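PDB 5Z06: Exo beta-1,2-glucooligosaccharide sophorohydrolase (non-reducing end) from Parabacteroides distasonis ATCC 8503, which hydrolyses linear beta-1,2-glucan and beta-1,2-glucooligosaccharides of four or more units from the non-reducing end, releasing sophorose. Local coordinates for residues A[191-196]-A[257-262]; A[220-225]-A[232-237]; A[461-466]-A[535-540]; A[546-551]-A[683-688]. All coordinates share one frame; numbering follows the deposited sequence.

Interaction 1 of 4, residues A[191-196]-A[257-262]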
# COMPACT_ATOMS: atom_id res chain seq x y z
N ASN A 191 4.02 28.05 10.29
CA ASN A 191 2.62 28.40 10.34
C ASN A 191 1.78 27.18 10.58
O ASN A 191 2.14 26.07 10.18
CB ASN A 191 2.21 29.07 9.02
CG ASN A 191 3.15 30.19 8.64
OD1 ASN A 191 3.70 30.22 7.53
ND2 ASN A 191 3.41 31.07 9.58
N ALA A 192 0.65 27.39 11.25
CA ALA A 192 -0.36 26.38 11.39
C ALA A 192 -0.87 26.02 10.00
O ALA A 192 -1.05 26.91 9.15
CB ALA A 192 -1.52 26.90 12.23
N PRO A 193 -1.09 24.72 9.76
CA PRO A 193 -1.85 24.41 8.57
C PRO A 193 -3.28 24.91 8.72
O PRO A 193 -3.78 25.02 9.85
CB PRO A 193 -1.80 22.88 8.53
CG PRO A 193 -1.64 22.47 9.94
CD PRO A 193 -0.77 23.52 10.55
N VAL A 194 -3.92 25.21 7.60
CA VAL A 194 -5.35 25.45 7.60
C VAL A 194 -6.03 24.09 7.78
O VAL A 194 -5.98 23.27 6.88
CB VAL A 194 -5.83 26.12 6.28
CG1 VAL A 194 -7.35 26.28 6.27
CG2 VAL A 194 -5.16 27.48 6.11
N LEU A 195 -6.62 23.86 8.95
CA LEU A 195 -7.45 22.68 9.22
C LEU A 195 -8.85 22.90 8.68
O LEU A 195 -9.59 23.79 9.13
CB LEU A 195 -7.48 22.41 10.72
CG LEU A 195 -8.00 21.07 11.24
CD1 LEU A 195 -7.28 19.91 10.58
CD2 LEU A 195 -7.80 21.03 12.75
N GLN A 196 -9.21 22.09 7.69
CA GLN A 196 -10.36 22.36 6.83
C GLN A 196 -11.62 21.83 7.47
O GLN A 196 -12.63 22.53 7.52
CB GLN A 196 -10.21 21.71 5.46
CG GLN A 196 -9.28 22.45 4.50
CD GLN A 196 -9.16 21.72 3.16
OE1 GLN A 196 -9.32 22.32 2.10
NE2 GLN A 196 -8.89 20.42 3.21
N TYR A 257 -10.42 18.81 17.29
CA TYR A 257 -9.08 18.62 16.78
C TYR A 257 -8.40 19.93 16.40
O TYR A 257 -9.03 20.87 15.91
CB TYR A 257 -9.09 17.69 15.57
CG TYR A 257 -9.56 16.32 15.89
CD1 TYR A 257 -8.68 15.33 16.31
CD2 TYR A 257 -10.91 15.99 15.77
CE1 TYR A 257 -9.13 14.05 16.61
CE2 TYR A 257 -11.37 14.72 16.08
CZ TYR A 257 -10.48 13.75 16.49
OH TYR A 257 -10.93 12.50 16.76
N LYS A 258 -7.10 19.93 16.61
CA LYS A 258 -6.26 21.09 16.46
C LYS A 258 -4.96 20.52 15.94
O LYS A 258 -4.47 19.51 16.46
CB LYS A 258 -6.05 21.68 17.84
CG LYS A 258 -6.02 23.18 17.93
CD LYS A 258 -6.22 23.62 19.38
CE LYS A 258 -5.24 22.92 20.32
NZ LYS A 258 -5.12 23.60 21.64
N VAL A 259 -4.39 21.17 14.94
CA VAL A 259 -3.16 20.67 14.36
C VAL A 259 -2.11 21.77 14.37
O VAL A 259 -2.39 22.92 14.05
CB VAL A 259 -3.43 20.18 12.93
CG1 VAL A 259 -2.14 19.72 12.26
CG2 VAL A 259 -4.47 19.07 12.97
N THR A 260 -0.89 21.39 14.73
CA THR A 260 0.26 22.30 14.64
C THR A 260 1.27 21.70 13.66
O THR A 260 1.23 20.51 13.39
CB THR A 260 0.94 22.49 16.01
OG1 THR A 260 1.47 21.25 16.46
CG2 THR A 260 -0.04 23.01 17.06
N ALA A 261 2.16 22.56 13.14
CA ALA A 261 3.34 22.13 12.38
C ALA A 261 4.58 22.20 13.26
O ALA A 261 4.78 23.16 13.99
CB ALA A 261 3.54 23.01 11.16
N VAL A 262 5.40 21.16 13.19
CA VAL A 262 6.60 21.03 14.00
C VAL A 262 7.78 20.97 13.05
O VAL A 262 7.76 20.20 12.10
CB VAL A 262 6.54 19.76 14.86
CG1 VAL A 262 7.79 19.59 15.72
CG2 VAL A 262 5.30 19.79 15.74
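The ring of Pro193 turns its CG and CD atoms to strand 257-262. CG meets Val259 CG1 at 3.6 Å, and the two side chains cross at about a right angle. CD sits beside the backbone, 3.9 Å from Val259 O and 4.0 Å from Ala261 N. The Tyr257 ring leads away from this contact, and its hydroxyl bonds Asp246. Val259 spreads its two methyls between two partners. CG1 is anti to the backbone N (chi1 177°) and goes to Pro193. CG2 goes to Leu195, 3.8 Å from its CD1. The other Leu195 methyl, CD2, packs 3.4 Å from Tyr257 O. The segments belong to different sheets, and no hydrogen bond joins them. Strand 194-200 is an outer strand of the three-stranded sheet, while strand 254-262 lies inside the four-stranded one. This three-on-four sandwich has the strand order of a fibronectin type III-like domain. The short strand axes come within 7.8 Å at 149°, and Pro193, Leu195 and Val259 pack between them. An alanine at Pro193 would probably leave Val259 CG1 without its mate and open a gap between the sheets. Towards the loop end, Ala261 CB touches Asn191 O at 3.5 Å. Trp209 and Ile207 of strand 204-210 add to the same core, against Pro193 and Val259. On the other side of strand 257-262, Lys258 pairs with Asp271 and Thr260 bonds Glu268.

Interaction 2 of 4, residues A[220-225]-A[232-237]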
# COMPACT_ATOMS: atom_id res chain seq x y z
N TYR A 220 3.36 17.15 11.29
CA TYR A 220 2.24 17.81 11.90
C TYR A 220 1.94 17.08 13.20
O TYR A 220 2.00 15.85 13.22
CB TYR A 220 1.04 17.78 10.98
CG TYR A 220 1.26 18.56 9.72
CD1 TYR A 220 1.11 19.95 9.72
CD2 TYR A 220 1.65 17.93 8.54
CE1 TYR A 220 1.32 20.69 8.56
CE2 TYR A 220 1.87 18.65 7.38
CZ TYR A 220 1.70 20.03 7.39
OH TYR A 220 1.92 20.73 6.22
N ARG A 221 1.67 17.82 14.26
CA ARG A 221 1.22 17.23 15.50
C ARG A 221 -0.25 17.46 15.55
O ARG A 221 -0.70 18.60 15.37
CB ARG A 221 1.87 17.90 16.70
CG ARG A 221 2.88 17.03 17.43
CD ARG A 221 3.47 17.75 18.64
NE ARG A 221 4.85 17.31 18.85
CZ ARG A 221 5.84 18.07 19.33
NH1 ARG A 221 5.64 19.35 19.67
NH2 ARG A 221 7.06 17.54 19.46
N ILE A 222 -1.00 16.40 15.86
CA ILE A 222 -2.45 16.50 15.96
C ILE A 222 -2.83 16.44 17.44
O ILE A 222 -2.36 15.56 18.17
CB ILE A 222 -3.19 15.39 15.17
CG1 ILE A 222 -2.86 15.49 13.68
CG2 ILE A 222 -4.71 15.49 15.39
CD1 ILE A 222 -1.65 14.70 13.26
N TYR A 223 -3.68 17.38 17.84
CA TYR A 223 -4.20 17.49 19.21
C TYR A 223 -5.69 17.22 19.22
O TYR A 223 -6.41 17.65 18.34
CB TYR A 223 -3.97 18.88 19.80
CG TYR A 223 -2.51 19.16 20.05
CD1 TYR A 223 -1.71 19.65 19.03
CD2 TYR A 223 -1.93 18.90 21.29
CE1 TYR A 223 -0.36 19.89 19.23
CE2 TYR A 223 -0.58 19.14 21.51
CZ TYR A 223 0.20 19.64 20.47
OH TYR A 223 1.53 19.87 20.65
N ARG A 224 -6.13 16.50 20.24
CA ARG A 224 -7.51 16.14 20.37
C ARG A 224 -8.06 16.55 21.73
O ARG A 224 -7.37 16.48 22.74
CB ARG A 224 -7.68 14.64 20.21
CG ARG A 224 -9.14 14.21 20.18
CD ARG A 224 -9.22 12.72 20.02
NE ARG A 224 -8.64 12.01 21.14
CZ ARG A 224 -8.32 10.71 21.14
NH1 ARG A 224 -8.50 9.95 20.07
NH2 ARG A 224 -7.81 10.16 22.22
N SER A 225 -9.31 16.98 21.73
CA SER A 225 -10.03 17.24 22.96
C SER A 225 -11.37 16.54 22.89
O SER A 225 -12.00 16.52 21.84
CB SER A 225 -10.21 18.74 23.16
OG SER A 225 -10.84 18.97 24.40
N GLN A 232 -4.89 16.91 24.25
CA GLN A 232 -3.71 16.06 24.35
C GLN A 232 -3.19 15.76 22.92
O GLN A 232 -3.98 15.69 21.97
CB GLN A 232 -4.04 14.76 25.11
CG GLN A 232 -4.26 14.94 26.62
CD GLN A 232 -2.99 15.36 27.37
OE1 GLN A 232 -2.77 16.55 27.61
NE2 GLN A 232 -2.16 14.39 27.73
N PRO A 233 -1.86 15.59 22.77
CA PRO A 233 -1.33 15.26 21.45
C PRO A 233 -1.63 13.79 21.15
O PRO A 233 -1.23 12.92 21.91
CB PRO A 233 0.18 15.52 21.62
CG PRO A 233 0.46 15.22 23.05
CD PRO A 233 -0.82 15.46 23.82
N VAL A 234 -2.38 13.52 20.10
CA VAL A 234 -2.79 12.14 19.80
C VAL A 234 -2.04 11.49 18.66
O VAL A 234 -2.03 10.26 18.58
CB VAL A 234 -4.29 11.99 19.55
CG1 VAL A 234 -5.04 12.18 20.85
CG2 VAL A 234 -4.78 12.93 18.44
N ALA A 235 -1.43 12.27 17.79
CA ALA A 235 -0.75 11.71 16.63
C ALA A 235 0.17 12.71 16.00
O ALA A 235 0.06 13.92 16.24
CB ALA A 235 -1.77 11.24 15.58
N VAL A 236 1.08 12.19 15.18
CA VAL A 236 1.87 13.02 14.30
C VAL A 236 1.66 12.51 12.90
O VAL A 236 1.45 11.31 12.67
CB VAL A 236 3.38 13.04 14.60
CG1 VAL A 236 3.65 13.72 15.93
CG2 VAL A 236 4.02 11.64 14.57
N ARG A 237 1.71 13.43 11.95
CA ARG A 237 1.65 13.07 10.58
C ARG A 237 2.77 13.77 9.85
O ARG A 237 2.92 14.98 9.93
CB ARG A 237 0.27 13.39 10.00
CG ARG A 237 -0.81 12.40 10.41
CD ARG A 237 -0.57 11.04 9.76
NE ARG A 237 -1.56 10.03 10.12
CZ ARG A 237 -1.49 9.21 11.17
NH1 ARG A 237 -0.50 9.28 12.06
NH2 ARG A 237 -2.47 8.34 11.36
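Ile222 and Ala235 form the tight middle of this antiparallel pair. Ile222 N bonds Ala235 O at 2.7 Å in a nearly straight bond. Ile222 O takes Val234 N at 2.8 Å and, weakly, Ala235 N at 3.4 Å. Two residues therefore face one, and the register shifts by one. Ile222 CD1 reaches past Ala235 CB to Arg237 CG, 3.8 Å away. Tyr244, Ile207 and Trp209 also touch Ile222, so this side is buried in the sandwich. At the Tyr220 end the pair is closed by two short bonds. Tyr220 N to Arg237 O is 2.6 Å, and Arg237 N bonds back to Tyr220 O.

Towards Gln232 the pair is more open to solvent. Gln232 is exposed, though its backbone bonds Arg224 both ways. Packing stays close where Val234 lays its CG1 over one face of the Arg224 guanidinium, 3.6 Å from CZ. With CG anti to the backbone N (chi1 -173°) and a bend at chi3, the Arg224 chain comes against that methyl. Its charge meets Asp246. On the opposite side of the hairpin, Tyr223 CE2 lies obliquely 3.7 Å from Pro233 CB. There Arg221 CG and Val236 CG1 run side by side. Glu268 receives both Arg221 and the Tyr223 hydroxyl. Arg237 sends its charge to Glu645. The side chain of Val236 lies about 6 Å from the bound calcium ion. The whole is a beta hairpin with a classic beta bulge, whose strand 232-237 is an outer strand of the four-stranded sheet in a fibronectin type III-like sandwich.

Interaction 3 of 4, residues A[461-466]-A[535-540]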
# COMPACT_ATOMS: atom_id res chain seq x y z
N ILE A 461 0.23 -15.53 -19.96
CA ILE A 461 -0.43 -16.82 -19.91
C ILE A 461 -1.35 -16.85 -18.72
O ILE A 461 -0.89 -16.70 -17.58
CB ILE A 461 0.61 -17.95 -19.78
CG1 ILE A 461 1.59 -17.90 -20.98
CG2 ILE A 461 -0.08 -19.32 -19.67
CD1 ILE A 461 2.77 -18.82 -20.84
N GLY A 462 -2.64 -17.01 -19.00
CA GLY A 462 -3.67 -17.17 -17.96
C GLY A 462 -3.76 -18.63 -17.52
O GLY A 462 -3.17 -19.48 -18.16
N TRP A 463 -4.48 -18.95 -16.46
CA TRP A 463 -5.16 -18.00 -15.58
C TRP A 463 -4.17 -17.20 -14.75
O TRP A 463 -3.35 -17.75 -14.02
CB TRP A 463 -6.08 -18.73 -14.63
CG TRP A 463 -6.70 -17.84 -13.60
CD1 TRP A 463 -6.41 -17.80 -12.25
CD2 TRP A 463 -7.68 -16.84 -13.82
NE1 TRP A 463 -7.19 -16.86 -11.63
CE2 TRP A 463 -7.97 -16.24 -12.57
CE3 TRP A 463 -8.35 -16.39 -14.95
CZ2 TRP A 463 -8.92 -15.24 -12.42
CZ3 TRP A 463 -9.31 -15.39 -14.81
CH2 TRP A 463 -9.58 -14.83 -13.56
N ASN A 464 -4.24 -15.90 -14.93
CA ASN A 464 -3.64 -14.94 -14.04
C ASN A 464 -4.40 -13.61 -14.20
O ASN A 464 -5.56 -13.61 -14.61
CB ASN A 464 -2.11 -14.86 -14.23
CG ASN A 464 -1.68 -14.28 -15.56
OD1 ASN A 464 -2.49 -13.97 -16.43
ND2 ASN A 464 -0.39 -14.11 -15.70
N GLU A 465 -3.74 -12.50 -13.91
CA GLU A 465 -4.42 -11.19 -13.90
C GLU A 465 -4.56 -10.54 -15.25
O GLU A 465 -5.17 -9.45 -15.34
CB GLU A 465 -3.65 -10.21 -13.00
CG GLU A 465 -2.27 -9.76 -13.49
CD GLU A 465 -1.14 -10.53 -12.86
OE1 GLU A 465 -1.26 -11.73 -12.83
OE2 GLU A 465 -0.12 -9.97 -12.43
N THR A 466 -4.00 -11.16 -16.29
CA THR A 466 -3.75 -10.50 -17.55
C THR A 466 -4.81 -10.74 -18.60
O THR A 466 -4.55 -10.46 -19.77
CB THR A 466 -2.37 -10.91 -18.12
OG1 THR A 466 -2.44 -12.21 -18.70
CG2 THR A 466 -1.29 -10.88 -17.03
N PHE A 535 -6.54 -11.08 -6.31
CA PHE A 535 -6.58 -9.91 -7.20
C PHE A 535 -6.73 -10.28 -8.67
O PHE A 535 -7.09 -9.44 -9.49
CB PHE A 535 -5.37 -8.99 -6.99
CG PHE A 535 -4.12 -9.43 -7.68
CD1 PHE A 535 -3.87 -9.04 -8.99
CD2 PHE A 535 -3.17 -10.20 -7.03
CE1 PHE A 535 -2.70 -9.40 -9.65
CE2 PHE A 535 -2.00 -10.59 -7.68
CZ PHE A 535 -1.76 -10.18 -8.99
N PHE A 536 -6.45 -11.54 -8.99
CA PHE A 536 -6.74 -12.08 -10.31
C PHE A 536 -8.20 -11.88 -10.76
O PHE A 536 -8.44 -11.63 -11.95
CB PHE A 536 -6.37 -13.56 -10.36
CG PHE A 536 -4.89 -13.84 -10.41
CD1 PHE A 536 -3.92 -12.85 -10.20
CD2 PHE A 536 -4.46 -15.13 -10.63
CE1 PHE A 536 -2.57 -13.16 -10.25
CE2 PHE A 536 -3.12 -15.44 -10.70
CZ PHE A 536 -2.17 -14.45 -10.51
N ILE A 537 -9.15 -11.96 -9.83
CA ILE A 537 -10.55 -11.70 -10.17
C ILE A 537 -10.98 -10.22 -10.09
O ILE A 537 -12.15 -9.90 -10.23
CB ILE A 537 -11.51 -12.61 -9.38
CG1 ILE A 537 -11.52 -12.27 -7.88
CG2 ILE A 537 -11.14 -14.06 -9.62
CD1 ILE A 537 -12.74 -12.76 -7.17
N HIS A 538 -10.02 -9.33 -9.87
CA HIS A 538 -10.29 -7.92 -9.71
C HIS A 538 -9.83 -7.16 -10.93
O HIS A 538 -10.66 -6.62 -11.65
CB HIS A 538 -9.58 -7.38 -8.46
CG HIS A 538 -10.05 -8.02 -7.20
ND1 HIS A 538 -9.28 -8.05 -6.05
CD2 HIS A 538 -11.19 -8.68 -6.90
CE1 HIS A 538 -9.92 -8.73 -5.12
NE2 HIS A 538 -11.09 -9.11 -5.60
N TYR A 539 -8.52 -7.16 -11.17
CA TYR A 539 -7.90 -6.17 -12.06
C TYR A 539 -8.44 -6.20 -13.47
O TYR A 539 -8.76 -5.15 -14.01
CB TYR A 539 -6.40 -6.36 -12.12
CG TYR A 539 -5.64 -6.12 -10.84
CD1 TYR A 539 -6.24 -5.64 -9.69
CD2 TYR A 539 -4.27 -6.32 -10.82
CE1 TYR A 539 -5.50 -5.42 -8.55
CE2 TYR A 539 -3.52 -6.08 -9.69
CZ TYR A 539 -4.14 -5.65 -8.55
OH TYR A 539 -3.37 -5.42 -7.43
N SER A 540 -8.56 -7.39 -14.05
CA SER A 540 -9.11 -7.53 -15.40
C SER A 540 -10.63 -7.40 -15.46
O SER A 540 -11.21 -7.52 -16.55
CB SER A 540 -8.70 -8.87 -16.04
OG SER A 540 -7.38 -8.82 -16.51
O HOH W 1 -7.13 -9.65 -13.10
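The backbones of Glu465 and Phe536 come together with CA atoms 4.4 Å apart, and a cis peptide precedes Trp463 in the first segment. The Phe536 ring fills the space between Trp463, Asn464 and Glu465. Asn464 CA lies over one face of that ring, 3.7 Å from its centroid, in a CH-pi contact. At the ring's edge, in its plane, is Trp463 NE1, 3.4 Å from Phe536 CD2. The two aromatics make an offset edge-to-face pair, with the edge of Phe536 toward the five-membered ring of Trp463 and planes at 73°. Trp463 NE1 bonds Gly531 O. Glu465 CB meets Phe535 CE1 at 3.6 Å. The bend at chi2 keeps Glu465 CD close to the same Phe535 atom, and OE1 lies beside Phe536 CE1. An alanine at Phe536 would probably open a gap beneath Asn464 and leave the Trp463 ring without its edge-to-face partner.

Ser540 OG donates to Glu465 O at 2.6 Å from 43° above the carbonyl plane. A water also donates to this oxygen at 3.0 Å, donates to Phe536 O and accepts from Ser540 N. Asn464 OD1 accepts from Thr466 N in an Asx turn, just before helix 467-475, and from Thr466 OG1. Glu465 OE1 and Asn464 ND2 bind glycerol, probably from the crystallisation liquor, which may mark a pocket. The two loops belong to the glycoamylase-like region, probably an (alpha/alpha)6 barrel as in other members of this six-hairpin clan.

Interaction 4 of 4, residues A[546-551]-A[683-688]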
# COMPACT_ATOMS: atom_id res chain seq x y z
N PRO A 546 -17.37 -9.40 -15.95
CA PRO A 546 -17.19 -10.83 -16.09
C PRO A 546 -18.51 -11.62 -16.28
O PRO A 546 -18.47 -12.76 -16.76
CB PRO A 546 -16.49 -11.23 -14.78
CG PRO A 546 -16.95 -10.23 -13.79
CD PRO A 546 -17.11 -8.95 -14.57
N HIS A 547 -19.63 -11.02 -15.89
CA HIS A 547 -20.97 -11.51 -16.23
C HIS A 547 -21.14 -11.61 -17.75
O HIS A 547 -21.93 -12.39 -18.22
CB HIS A 547 -22.09 -10.56 -15.77
CG HIS A 547 -22.21 -10.38 -14.28
ND1 HIS A 547 -22.89 -11.27 -13.47
CD2 HIS A 547 -21.83 -9.36 -13.47
CE1 HIS A 547 -22.88 -10.83 -12.22
NE2 HIS A 547 -22.23 -9.68 -12.19
N LYS A 548 -20.45 -10.76 -18.50
CA LYS A 548 -20.72 -10.60 -19.93
C LYS A 548 -19.57 -11.07 -20.76
O LYS A 548 -19.42 -10.65 -21.90
CB LYS A 548 -21.04 -9.15 -20.25
CG LYS A 548 -22.28 -8.64 -19.54
CD LYS A 548 -22.41 -7.16 -19.79
CE LYS A 548 -23.71 -6.58 -19.26
NZ LYS A 548 -23.72 -5.14 -19.67
N PHE A 549 -18.74 -11.93 -20.18
CA PHE A 549 -17.75 -12.60 -20.96
C PHE A 549 -17.73 -14.04 -20.57
O PHE A 549 -17.57 -14.39 -19.38
CB PHE A 549 -16.37 -12.01 -20.83
CG PHE A 549 -15.37 -12.77 -21.62
CD1 PHE A 549 -15.51 -12.86 -23.00
CD2 PHE A 549 -14.33 -13.43 -21.01
CE1 PHE A 549 -14.61 -13.59 -23.77
CE2 PHE A 549 -13.43 -14.16 -21.77
CZ PHE A 549 -13.57 -14.25 -23.15
N THR A 550 -17.90 -14.85 -21.60
CA THR A 550 -17.94 -16.28 -21.51
C THR A 550 -17.12 -16.79 -22.65
O THR A 550 -17.39 -16.45 -23.79
CB THR A 550 -19.39 -16.74 -21.64
OG1 THR A 550 -20.17 -16.00 -20.71
CG2 THR A 550 -19.54 -18.21 -21.35
N ASP A 551 -16.07 -17.55 -22.35
CA ASP A 551 -15.27 -18.22 -23.37
C ASP A 551 -15.79 -19.66 -23.52
O ASP A 551 -16.87 -19.99 -23.00
CB ASP A 551 -13.76 -18.12 -23.05
CG ASP A 551 -13.33 -18.87 -21.79
OD1 ASP A 551 -14.07 -19.71 -21.23
OD2 ASP A 551 -12.21 -18.61 -21.36
N LEU A 683 -18.86 1.07 -13.63
CA LEU A 683 -17.63 0.98 -14.41
C LEU A 683 -17.77 -0.10 -15.47
O LEU A 683 -17.35 0.07 -16.59
CB LEU A 683 -16.42 0.70 -13.53
CG LEU A 683 -15.99 1.80 -12.57
CD1 LEU A 683 -16.14 3.19 -13.17
CD2 LEU A 683 -16.74 1.71 -11.26
N TRP A 684 -18.36 -1.21 -15.08
CA TRP A 684 -18.69 -2.25 -16.02
C TRP A 684 -19.53 -1.73 -17.17
O TRP A 684 -19.16 -1.95 -18.33
CB TRP A 684 -19.44 -3.35 -15.33
CG TRP A 684 -18.64 -4.24 -14.52
CD1 TRP A 684 -17.32 -4.49 -14.63
CD2 TRP A 684 -19.13 -5.12 -13.52
NE1 TRP A 684 -16.94 -5.44 -13.75
CE2 TRP A 684 -18.04 -5.87 -13.05
CE3 TRP A 684 -20.41 -5.37 -12.99
CZ2 TRP A 684 -18.16 -6.83 -12.05
CZ3 TRP A 684 -20.53 -6.31 -11.99
CH2 TRP A 684 -19.41 -7.04 -11.53
N ASN A 685 -20.63 -1.04 -16.85
CA ASN A 685 -21.53 -0.54 -17.89
C ASN A 685 -20.79 0.44 -18.79
O ASN A 685 -20.94 0.37 -20.02
CB ASN A 685 -22.80 0.06 -17.31
CG ASN A 685 -23.68 -1.00 -16.65
OD1 ASN A 685 -23.47 -2.20 -16.85
ND2 ASN A 685 -24.64 -0.56 -15.86
N LEU A 686 -19.93 1.27 -18.20
CA LEU A 686 -19.17 2.21 -18.99
C LEU A 686 -18.24 1.48 -19.96
O LEU A 686 -18.37 1.61 -21.18
CB LEU A 686 -18.37 3.13 -18.08
CG LEU A 686 -19.20 4.19 -17.36
CD1 LEU A 686 -18.35 4.79 -16.25
CD2 LEU A 686 -19.72 5.25 -18.31
N PHE A 687 -17.37 0.66 -19.40
CA PHE A 687 -16.40 -0.06 -20.19
C PHE A 687 -17.07 -0.90 -21.27
O PHE A 687 -16.62 -0.88 -22.40
CB PHE A 687 -15.59 -0.97 -19.32
CG PHE A 687 -14.47 -1.67 -20.06
CD1 PHE A 687 -13.35 -0.96 -20.46
CD2 PHE A 687 -14.57 -3.00 -20.39
CE1 PHE A 687 -12.33 -1.58 -21.15
CE2 PHE A 687 -13.55 -3.64 -21.09
CZ PHE A 687 -12.42 -2.92 -21.46
N MET A 688 -18.11 -1.64 -20.89
CA MET A 688 -18.78 -2.56 -21.79
C MET A 688 -19.57 -1.88 -22.90
O MET A 688 -19.91 -2.53 -23.86
CB MET A 688 -19.68 -3.52 -21.01
CG MET A 688 -18.93 -4.47 -20.07
SD MET A 688 -17.69 -5.50 -20.86
CE MET A 688 -18.74 -6.45 -21.95
O HOH W 2 -21.80 -4.24 -17.91
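Trp684 and His547 both hold CG anti to their carbonyl carbons (chi1 -77° and -64°), and their rings meet between loop and helix. The edge of His547 points to the face of Trp684 in an offset edge-to-face pair with planes at 86°. His547 CD2 comes to 3.6 Å from Trp684 CZ3. Pro546 approaches the same indole with CD, 3.5 Å from CZ2, and crosses it at about a right angle. The indole NE1 is held by Tyr541 O, which helps fix the ring. Met688 bends at chi2 and chi3, and its CE ends 3.9 Å from Lys548 CB.

Lys548 is extended beyond CG and runs across toward Asn685. NZ and Asn685 OD1 stay 4.1 Å apart and make no direct bond. A water joins them instead, accepting from Lys548 NZ at 2.8 Å and donating to Asn685 OD1 at 2.8 Å. This bridge lies on the exposed side of the contact, whereas Pro546, Trp684 and Met688 are buried. The pairing ties the loop ahead of helix 556-573 to the short helix 682-688 in the helical glycoamylase-like region, probably an (alpha/alpha)6 barrel. Phe549 of the same loop packs against helices 467-475 and 691-702. On helix 682-688, Phe687 touches helix 467-475 as well, and Leu683, Leu686 and Phe687 lean on helix 392-408.

Overall arrangement
From the N terminus, the chain first meets interaction 1, which closes a loop of about sixty residues, about half of it strand, and joins the two sheets of the beta sandwich. Interaction 2 falls within that loop as a tight hairpin. The two touch, because strand 254-262 pairs with strand 219-225. Both lie well away from the rest: interactions 2 and 3 have centres about 42 Å apart. Interaction 3 opens afterwards and ties two loops of the glycoamylase-like domain across 68 residues. Interaction 4 follows in series, spanning 131 residues to reach helix 682-688. Interactions 3 and 4 have centres about 15 Å apart but do not touch.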